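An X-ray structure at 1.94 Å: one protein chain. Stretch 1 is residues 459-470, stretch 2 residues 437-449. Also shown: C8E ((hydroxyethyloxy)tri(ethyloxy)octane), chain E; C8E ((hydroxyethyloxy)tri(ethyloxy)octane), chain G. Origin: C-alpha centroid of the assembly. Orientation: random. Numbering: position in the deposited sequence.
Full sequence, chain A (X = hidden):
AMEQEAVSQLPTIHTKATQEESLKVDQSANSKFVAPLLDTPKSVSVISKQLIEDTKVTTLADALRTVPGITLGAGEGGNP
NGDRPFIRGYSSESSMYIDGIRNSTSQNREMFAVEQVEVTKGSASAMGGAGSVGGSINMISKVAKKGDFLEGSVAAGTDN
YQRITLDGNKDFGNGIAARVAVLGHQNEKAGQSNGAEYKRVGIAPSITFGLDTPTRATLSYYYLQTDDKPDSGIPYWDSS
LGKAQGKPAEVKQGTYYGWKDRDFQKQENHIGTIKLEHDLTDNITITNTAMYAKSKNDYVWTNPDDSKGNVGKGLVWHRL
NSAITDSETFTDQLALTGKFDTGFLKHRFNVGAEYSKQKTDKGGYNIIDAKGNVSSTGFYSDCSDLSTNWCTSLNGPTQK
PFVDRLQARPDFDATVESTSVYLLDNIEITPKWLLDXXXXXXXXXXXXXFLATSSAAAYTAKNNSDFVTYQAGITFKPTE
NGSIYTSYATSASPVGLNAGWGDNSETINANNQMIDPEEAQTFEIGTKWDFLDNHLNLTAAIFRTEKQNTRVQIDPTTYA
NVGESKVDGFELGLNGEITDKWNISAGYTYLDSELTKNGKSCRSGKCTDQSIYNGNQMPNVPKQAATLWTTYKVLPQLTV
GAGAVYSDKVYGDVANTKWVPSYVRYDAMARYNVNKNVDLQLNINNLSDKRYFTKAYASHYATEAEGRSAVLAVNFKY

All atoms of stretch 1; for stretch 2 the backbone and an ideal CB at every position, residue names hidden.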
# COMPACT_ATOMS: atom_id res chain seq x y z
N TYR A 459 6.66 -11.38 29.24
CA TYR A 459 6.16 -10.12 29.72
C TYR A 459 5.04 -9.61 28.84
O TYR A 459 4.84 -10.13 27.73
CB TYR A 459 7.31 -9.10 29.82
CG TYR A 459 7.67 -8.41 28.52
CD1 TYR A 459 8.47 -9.05 27.58
CD2 TYR A 459 7.27 -7.11 28.27
CE1 TYR A 459 8.82 -8.42 26.39
CE2 TYR A 459 7.61 -6.48 27.10
CZ TYR A 459 8.40 -7.13 26.17
OH TYR A 459 8.76 -6.48 25.02
N THR A 460 4.27 -8.66 29.36
CA THR A 460 3.21 -8.01 28.63
C THR A 460 3.55 -6.53 28.47
O THR A 460 3.88 -5.83 29.44
CB THR A 460 1.86 -8.19 29.36
OG1 THR A 460 1.48 -9.58 29.36
CG2 THR A 460 0.77 -7.33 28.73
N ALA A 461 3.45 -6.04 27.23
CA ALA A 461 3.58 -4.61 26.96
C ALA A 461 2.22 -4.05 26.63
O ALA A 461 1.43 -4.67 25.90
CB ALA A 461 4.54 -4.37 25.80
N LYS A 462 1.91 -2.88 27.16
CA LYS A 462 0.61 -2.28 26.88
C LYS A 462 0.73 -0.77 26.69
O LYS A 462 1.38 -0.09 27.48
CB LYS A 462 -0.38 -2.59 28.00
CG LYS A 462 -1.76 -2.02 27.74
CD LYS A 462 -2.83 -2.70 28.56
CE LYS A 462 -2.74 -2.33 30.02
NZ LYS A 462 -3.99 -2.75 30.73
N ASN A 463 0.11 -0.25 25.66
CA ASN A 463 0.01 1.20 25.47
C ASN A 463 -1.44 1.59 25.50
O ASN A 463 -2.29 0.93 24.91
CB ASN A 463 0.59 1.57 24.12
CG ASN A 463 0.51 3.06 23.85
OD1 ASN A 463 -0.43 3.53 23.23
ND2 ASN A 463 1.45 3.81 24.39
N ASN A 464 -1.72 2.68 26.18
CA ASN A 464 -3.00 3.35 26.10
C ASN A 464 -2.71 4.78 25.69
O ASN A 464 -1.89 5.46 26.31
CB ASN A 464 -3.69 3.38 27.47
CG ASN A 464 -4.25 2.02 27.84
OD1 ASN A 464 -5.35 1.64 27.43
ND2 ASN A 464 -3.47 1.26 28.56
N SER A 465 -3.34 5.22 24.61
CA SER A 465 -3.14 6.57 24.07
C SER A 465 -4.53 7.10 23.74
O SER A 465 -5.42 6.35 23.35
CB SER A 465 -2.31 6.52 22.78
OG SER A 465 -0.98 6.07 23.02
N ASP A 466 -4.74 8.38 23.94
CA ASP A 466 -5.91 8.98 23.38
C ASP A 466 -5.53 10.34 22.82
O ASP A 466 -4.64 11.01 23.35
CB ASP A 466 -7.06 8.99 24.36
CG ASP A 466 -6.97 10.10 25.29
OD1 ASP A 466 -6.08 10.03 26.16
OD2 ASP A 466 -7.77 11.04 25.14
N PHE A 467 -6.11 10.71 21.70
CA PHE A 467 -5.56 11.87 20.99
C PHE A 467 -6.64 12.50 20.14
O PHE A 467 -7.61 11.85 19.74
CB PHE A 467 -4.34 11.45 20.14
CG PHE A 467 -4.53 10.19 19.33
CD1 PHE A 467 -4.19 8.95 19.85
CD2 PHE A 467 -5.02 10.25 18.04
CE1 PHE A 467 -4.34 7.80 19.09
CE2 PHE A 467 -5.19 9.10 17.29
CZ PHE A 467 -4.86 7.87 17.82
N VAL A 468 -6.50 13.79 19.91
CA VAL A 468 -7.44 14.51 19.08
C VAL A 468 -6.70 14.97 17.85
O VAL A 468 -5.58 15.49 17.96
CB VAL A 468 -7.98 15.75 19.85
CG1 VAL A 468 -8.83 16.65 18.94
CG2 VAL A 468 -8.76 15.28 21.06
N THR A 469 -7.29 14.76 16.68
CA THR A 469 -6.69 15.24 15.46
C THR A 469 -7.69 16.09 14.70
O THR A 469 -8.92 16.04 14.96
CB THR A 469 -6.19 14.09 14.57
OG1 THR A 469 -7.26 13.19 14.30
CG2 THR A 469 -5.10 13.34 15.28
N TYR A 470 -7.19 16.90 13.78
CA TYR A 470 -8.08 17.77 13.05
C TYR A 470 -7.62 18.18 11.68
O TYR A 470 -6.52 17.89 11.24
CB TYR A 470 -8.41 18.99 13.91
CG TYR A 470 -7.22 19.86 14.25
CD1 TYR A 470 -6.43 19.58 15.37
CD2 TYR A 470 -6.93 20.98 13.50
CE1 TYR A 470 -5.34 20.39 15.68
CE2 TYR A 470 -5.86 21.81 13.82
CZ TYR A 470 -5.06 21.51 14.90
OH TYR A 470 -3.99 22.34 15.21
N UNK A 437 -13.80 21.56 7.63
CA UNK A 437 -13.45 21.32 9.03
C UNK A 437 -13.52 19.84 9.34
O UNK A 437 -14.42 19.14 8.87
CB UNK A 437 -14.37 22.10 9.97
N UNK A 438 -12.62 19.39 10.19
CA UNK A 438 -12.72 18.02 10.72
C UNK A 438 -12.08 17.96 12.08
O UNK A 438 -11.06 18.64 12.34
CB UNK A 438 -12.06 17.01 9.78
N UNK A 439 -12.68 17.15 12.94
CA UNK A 439 -12.21 16.98 14.30
C UNK A 439 -12.49 15.53 14.71
O UNK A 439 -13.59 15.05 14.53
CB UNK A 439 -12.88 17.97 15.25
N UNK A 440 -11.50 14.86 15.29
CA UNK A 440 -11.68 13.46 15.65
C UNK A 440 -10.99 13.17 16.97
O UNK A 440 -9.88 13.65 17.21
CB UNK A 440 -11.14 12.54 14.55
N UNK A 441 -11.64 12.36 17.80
CA UNK A 441 -11.06 11.90 19.03
C UNK A 441 -10.94 10.38 19.00
O UNK A 441 -11.93 9.69 18.71
CB UNK A 441 -11.89 12.36 20.23
N UNK A 442 -9.73 9.88 19.24
CA UNK A 442 -9.45 8.45 19.23
C UNK A 442 -8.97 7.99 20.60
O UNK A 442 -8.18 8.68 21.26
CB UNK A 442 -8.41 8.11 18.16
N UNK A 443 -9.45 6.83 21.01
CA UNK A 443 -8.84 6.10 22.10
C UNK A 443 -8.26 4.81 21.54
O UNK A 443 -8.91 4.11 20.76
CB UNK A 443 -9.85 5.82 23.22
N UNK A 444 -7.03 4.51 21.94
CA UNK A 444 -6.27 3.41 21.35
C UNK A 444 -5.66 2.62 22.50
O UNK A 444 -5.04 3.18 23.41
CB UNK A 444 -5.20 3.91 20.38
N UNK A 445 -5.80 1.31 22.44
CA UNK A 445 -5.07 0.44 23.34
C UNK A 445 -4.43 -0.73 22.60
O UNK A 445 -5.10 -1.43 21.83
CB UNK A 445 -6.00 -0.08 24.44
N UNK A 446 -3.14 -0.94 22.82
CA UNK A 446 -2.43 -2.08 22.24
C UNK A 446 -1.80 -2.86 23.36
O UNK A 446 -1.11 -2.30 24.21
CB UNK A 446 -1.38 -1.64 21.22
N UNK A 447 -2.06 -4.16 23.37
CA UNK A 447 -1.46 -5.04 24.37
C UNK A 447 -0.84 -6.24 23.70
O UNK A 447 -1.49 -6.92 22.91
CB UNK A 447 -2.50 -5.49 25.40
N UNK A 448 0.41 -6.53 24.06
CA UNK A 448 1.11 -7.64 23.47
C UNK A 448 1.70 -8.50 24.55
O UNK A 448 2.43 -8.01 25.39
CB UNK A 448 2.20 -7.16 22.51
N UNK A 449 1.37 -9.79 24.51
CA UNK A 449 1.89 -10.79 25.46
C UNK A 449 3.02 -11.60 24.84
O UNK A 449 2.79 -12.39 23.91
CB UNK A 449 0.77 -11.73 25.92
C1 C8E E . -15.52 15.06 18.00
C2 C8E E . -14.46 14.93 19.07
C3 C8E E . -14.56 16.08 20.05
C4 C8E E . -13.20 16.48 20.63
C5 C8E E . -12.98 15.88 22.01
C6 C8E E . -12.09 16.76 22.88
C7 C8E E . -11.77 16.07 24.21
C8 C8E E . -10.30 16.20 24.59
O9 C8E E . -9.74 14.90 24.83
C10 C8E E . -8.42 14.95 25.37
C11 C8E E . -7.48 14.09 24.53
O12 C8E E . -6.09 14.32 24.83
C13 C8E E . -5.71 15.69 24.90
C14 C8E E . -6.13 16.45 23.64
O15 C8E E . -5.97 17.86 23.81
C16 C8E E . -7.15 18.50 24.31
C17 C8E E . -7.65 19.50 23.28
O18 C8E E . -9.04 19.72 23.47
C19 C8E E . -9.69 20.02 22.23
C20 C8E E . -11.15 20.36 22.48
O21 C8E E . -11.85 20.30 21.23
C1 C8E G . 1.27 -17.35 19.47
C2 C8E G . 0.49 -17.21 20.78
C3 C8E G . 1.40 -16.74 21.91
C4 C8E G . 0.69 -16.64 23.25
C5 C8E G . 1.19 -15.44 24.07
C6 C8E G . 1.08 -15.70 25.58
C7 C8E G . -0.32 -15.46 26.15
C8 C8E G . -0.27 -15.53 27.68
O9 C8E G . -0.95 -14.41 28.26

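The two strands run antiparallel, so side chains of stretch 2 alternate between the face carrying Thr-460, Lys-462, Asn-464, Asp-466, Val-468 and Tyr-470 and the face carrying Ala-461, Asn-463, Ser-465, Phe-467 and Thr-469.

Position 437 has nothing of stretch 1 within 5.5 Å of its ideal CB and is unconstrained; it is Leu-437. Position 438, its CB directed sideways, is little restricted by stretch 1; it is Gly-438, whose O lies 3.1 Å from Tyr-470 CB.

Position 439 faces Val-468 and Tyr-470, which favours an aliphatic side chain. Leu-439 puts CD1 3.6 Å from Val-468 CG1.

At 440 the ideal CB lies 3.9 Å from Thr-469 OG1, and many polar or long side chains would fit. Arg-440 leads away along its own strand. Its backbone pairs with Thr-469 through two hydrogen bonds, N to O and O to N, each 2.9 Å.

Position 441 sees Val-468 CG2 and, diagonally, the carboxylate of Asp-466, so an apolar group, a donor or both would suit. Trp-441 combines them: NE1 donates to Asp-466 OD2 at 3.1 Å, while CD1 packs 3.8 Å from Val-468 CG2. Both partners lie at the indole edge.

The ideal CB of 442 is only 3.5 Å from Phe-467 CE2, so it packs closely on the ring; a small or medium side chain would suit. Asp-442 places CB over the ring face, 3.8 Å from the centroid of Phe-467. Its carboxylate forms a salt bridge with Arg-440, OD2 to NE 2.9 Å, and OD2 is hydrogen-bonded to a water that also bonds Thr-469 OG1.

Position 443 is opposite Asp-466, where a basic or polar residue would be expected. Lys-443 is fully extended; its CG lies 4.3 Å from Ser-465 O, and its CB 4.4 Å from Asp-466 CB.

Position 444 lies beside Phe-467 and Ser-465, inviting an apolar or aromatic group. Phe-444 sets CB 4.1 Å from Phe-467 CE1, and its ring edge meets Asn-463 OD1, 3.9 Å from CD1.

Position 445 faces the amide of Asn-464 and could carry a polar or charged chain. Glu-445 brings OE1 2.9 Å from the atom modelled as Asn-464 OD1.

At 446, opposite Asn-463, stretch 1 dictates little; Ala-446 contributes paired backbone hydrogen bonds.

Position 447 neighbours Lys-462, favouring an acid. Glu-447 OE2 remains 4.4 Å from Lys-462 NZ, beyond a salt bridge.

The ideal CB of 448 lies 4.3 Å from Ala-461 O, and the small Ala-461 leaves room for varied chains; the end of Gln-448 leads away.

At 449 the Thr-460 hydroxyl calls for a polar partner. Asn-449 OD1 accepts from Thr-460 OG1 at 2.6 Å.

Stretch 2 437-449: LGLRWDKFEAEQN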
# COMPACT_ATOMS: atom_id res chain seq x y z
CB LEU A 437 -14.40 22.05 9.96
CG LEU A 437 -14.47 23.58 9.74
CD1 LEU A 437 -15.69 24.12 10.47
CD2 LEU A 437 -13.21 24.28 10.19
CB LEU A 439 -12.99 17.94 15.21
CG LEU A 439 -12.63 18.01 16.68
CD1 LEU A 439 -11.19 18.43 16.90
CD2 LEU A 439 -13.57 18.99 17.35
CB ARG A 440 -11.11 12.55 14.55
CG ARG A 440 -11.19 11.06 14.87
CD ARG A 440 -11.04 10.20 13.63
NE ARG A 440 -10.79 8.83 14.00
CZ ARG A 440 -11.21 7.77 13.32
NH1 ARG A 440 -11.87 7.92 12.19
NH2 ARG A 440 -10.90 6.56 13.77
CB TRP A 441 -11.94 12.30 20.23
CG TRP A 441 -11.48 11.67 21.51
CD1 TRP A 441 -10.46 12.11 22.33
CD2 TRP A 441 -11.97 10.46 22.12
NE1 TRP A 441 -10.31 11.26 23.40
CE2 TRP A 441 -11.22 10.24 23.30
CE3 TRP A 441 -12.98 9.54 21.77
CZ2 TRP A 441 -11.45 9.14 24.14
CZ3 TRP A 441 -13.20 8.45 22.59
CH2 TRP A 441 -12.44 8.26 23.77
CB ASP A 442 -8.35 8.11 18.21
CG ASP A 442 -8.87 8.05 16.79
OD1 ASP A 442 -9.40 7.00 16.41
OD2 ASP A 442 -8.77 9.06 16.07
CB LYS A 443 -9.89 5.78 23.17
CG LYS A 443 -9.36 4.92 24.30
CD LYS A 443 -10.44 4.72 25.36
CE LYS A 443 -9.92 3.86 26.50
NZ LYS A 443 -11.03 3.43 27.39
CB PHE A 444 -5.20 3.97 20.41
CG PHE A 444 -4.24 2.94 19.85
CD1 PHE A 444 -3.06 2.64 20.51
CD2 PHE A 444 -4.49 2.33 18.63
CE1 PHE A 444 -2.16 1.71 19.99
CE2 PHE A 444 -3.59 1.40 18.10
CZ PHE A 444 -2.43 1.10 18.78
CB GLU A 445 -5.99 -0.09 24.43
CG GLU A 445 -5.25 -1.07 25.35
CD GLU A 445 -6.17 -1.69 26.38
OE1 GLU A 445 -6.62 -0.99 27.31
OE2 GLU A 445 -6.42 -2.89 26.27
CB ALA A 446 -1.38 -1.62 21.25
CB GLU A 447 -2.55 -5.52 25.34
CG GLU A 447 -2.01 -6.46 26.41
CD GLU A 447 -3.04 -6.72 27.51
OE1 GLU A 447 -4.13 -7.20 27.20
OE2 GLU A 447 -2.76 -6.40 28.67
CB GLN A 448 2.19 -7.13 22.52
CG GLN A 448 1.66 -7.00 21.13
CD GLN A 448 2.67 -6.65 20.06
OE1 GLN A 448 2.38 -5.80 19.26
NE2 GLN A 448 3.79 -7.34 20.00
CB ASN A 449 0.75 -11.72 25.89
CG ASN A 449 -0.40 -10.96 26.55
OD1 ASN A 449 -0.19 -10.27 27.55
ND2 ASN A 449 -1.58 -11.05 25.98
O HOH W 1 -7.81 11.54 16.47
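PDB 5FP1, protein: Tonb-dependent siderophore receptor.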